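Local coordinates for RctB replication initiator protein (Vibrio cholerae, PDB 5UBE), which initiates replication of the second chromosome of the cholera bacterium, its N-terminal domain probably contributing to DNA binding, at residues A[29-34]-A[46-51]. Sequence-based numbering, arbitrary orientation.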
# COMPACT_ATOMS: atom_id res chain seq x y z
N ASP A 29 -1.15 3.55 13.95
CA ASP A 29 -1.73 4.73 14.60
C ASP A 29 -2.12 5.81 13.59
O ASP A 29 -3.14 6.48 13.76
CB ASP A 29 -0.76 5.31 15.63
CG ASP A 29 -0.39 4.33 16.72
OD1 ASP A 29 -1.25 3.51 17.13
OD2 ASP A 29 0.76 4.38 17.18
N TRP A 30 -1.29 6.01 12.56
CA TRP A 30 -1.55 7.05 11.57
C TRP A 30 -2.92 6.88 10.93
O TRP A 30 -3.58 7.87 10.59
CB TRP A 30 -0.47 7.03 10.49
CG TRP A 30 0.91 7.32 10.97
CD1 TRP A 30 1.28 7.74 12.22
CD2 TRP A 30 2.12 7.24 10.20
NE1 TRP A 30 2.64 7.91 12.28
CE2 TRP A 30 3.18 7.61 11.05
CE3 TRP A 30 2.40 6.88 8.88
CZ2 TRP A 30 4.51 7.63 10.63
CZ3 TRP A 30 3.73 6.91 8.46
CH2 TRP A 30 4.77 7.28 9.33
N ILE A 31 -3.33 5.63 10.72
CA ILE A 31 -4.55 5.34 9.97
C ILE A 31 -5.77 5.90 10.69
O ILE A 31 -6.68 6.46 10.06
CB ILE A 31 -4.67 3.82 9.71
CG1 ILE A 31 -3.69 3.40 8.62
CG2 ILE A 31 -6.11 3.42 9.35
CD1 ILE A 31 -3.53 1.86 8.47
N GLU A 32 -5.81 5.76 12.02
CA GLU A 32 -6.86 6.42 12.79
C GLU A 32 -6.73 7.94 12.71
O GLU A 32 -7.75 8.64 12.73
CB GLU A 32 -6.82 5.96 14.24
CG GLU A 32 -6.98 4.43 14.38
CD GLU A 32 -7.22 3.96 15.80
OE1 GLU A 32 -6.81 4.66 16.75
OE2 GLU A 32 -7.83 2.88 15.96
N GLN A 33 -5.51 8.46 12.60
CA GLN A 33 -5.36 9.90 12.50
C GLN A 33 -5.72 10.43 11.12
O GLN A 33 -6.18 11.57 11.02
CB GLN A 33 -3.93 10.32 12.86
CG GLN A 33 -3.60 10.18 14.33
CD GLN A 33 -2.18 10.58 14.62
OE1 GLN A 33 -1.25 10.01 14.07
NE2 GLN A 33 -2.00 11.60 15.46
N TYR A 34 -5.52 9.63 10.06
CA TYR A 34 -5.87 10.08 8.71
C TYR A 34 -7.33 10.47 8.60
O TYR A 34 -7.70 11.30 7.77
CB TYR A 34 -5.58 8.98 7.69
CG TYR A 34 -4.13 8.69 7.38
CD1 TYR A 34 -3.15 9.67 7.44
CD2 TYR A 34 -3.75 7.40 7.00
CE1 TYR A 34 -1.83 9.38 7.14
CE2 TYR A 34 -2.44 7.10 6.70
CZ TYR A 34 -1.49 8.09 6.77
OH TYR A 34 -0.19 7.75 6.46
N GLU A 46 -10.84 1.35 4.44
CA GLU A 46 -10.91 -0.10 4.21
C GLU A 46 -9.61 -0.63 3.63
O GLU A 46 -9.04 -1.60 4.13
CB GLU A 46 -12.07 -0.43 3.26
CG GLU A 46 -13.46 -0.39 3.87
CD GLU A 46 -14.53 -0.66 2.81
OE1 GLU A 46 -14.18 -0.73 1.61
OE2 GLU A 46 -15.71 -0.82 3.19
N LEU A 47 -9.15 -0.03 2.53
CA LEU A 47 -7.85 -0.40 1.97
C LEU A 47 -6.75 -0.29 3.02
O LEU A 47 -5.94 -1.21 3.17
CB LEU A 47 -7.53 0.48 0.76
CG LEU A 47 -6.14 0.22 0.18
CD1 LEU A 47 -6.11 -1.15 -0.47
CD2 LEU A 47 -5.71 1.30 -0.81
N LEU A 48 -6.70 0.83 3.76
CA LEU A 48 -5.62 1.03 4.74
C LEU A 48 -5.64 -0.05 5.81
O LEU A 48 -4.59 -0.63 6.15
CB LEU A 48 -5.71 2.42 5.37
CG LEU A 48 -5.75 3.57 4.37
CD1 LEU A 48 -5.62 4.89 5.09
CD2 LEU A 48 -4.67 3.42 3.30
N ASN A 49 -6.82 -0.35 6.37
CA ASN A 49 -6.91 -1.40 7.37
C ASN A 49 -6.44 -2.74 6.81
O ASN A 49 -5.81 -3.53 7.52
CB ASN A 49 -8.35 -1.51 7.87
CG ASN A 49 -8.72 -0.40 8.83
OD1 ASN A 49 -7.85 0.28 9.36
ND2 ASN A 49 -10.02 -0.21 9.07
N LEU A 50 -6.75 -3.01 5.54
CA LEU A 50 -6.35 -4.27 4.93
C LEU A 50 -4.84 -4.40 4.85
O LEU A 50 -4.26 -5.42 5.24
CB LEU A 50 -6.96 -4.39 3.54
CG LEU A 50 -7.02 -5.77 2.89
CD1 LEU A 50 -7.95 -6.69 3.68
CD2 LEU A 50 -7.51 -5.61 1.45
N ILE A 51 -4.18 -3.36 4.31
CA ILE A 51 -2.72 -3.33 4.27
C ILE A 51 -2.14 -3.56 5.66
O ILE A 51 -1.24 -4.39 5.86
CB ILE A 51 -2.24 -1.98 3.70
CG1 ILE A 51 -2.68 -1.81 2.24
CG2 ILE A 51 -0.70 -1.84 3.90
CD1 ILE A 51 -2.80 -0.37 1.80
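I31 and Y34 of helix 26-34 reach across to L48 and N49 of helix 42-55, joining two nearly antiparallel helices of the RctB helix-turn-helix domain; the axes of segments 29-34 and 46-51 approach to 10.4 Å at an angle of 174°. I31 sits level with L48, and its two branches divide the work. CG1 lies anti to the carbonyl carbon (chi1 -75°) and extends toward the partner helix, where I31 CD1 settles 3.8 Å from L48 CB and also touches the L48 backbone carbonyl. On the other branch, I31 CG2 lies 3.6 Å from N49 OD1, the amide oxygen of an exposed residue, a van der Waals touch rather than a hydrogen bond. No hydrogen bond links the two segments; the contacts between them are van der Waals. Y34 and L48 run across each other at about a right angle, and F114 of strand 108-114 and L93 of a loop touch both, packing the helix pair against the sheet. The Y34 hydroxyl is hydrogen-bonded to I115 O, which satisfies it at the far end of the ring, while W30 O lies over one face, offset toward the rim. From L48, methyl CD1 approaches that ring obliquely and stops 3.7 Å from Y34 CD2.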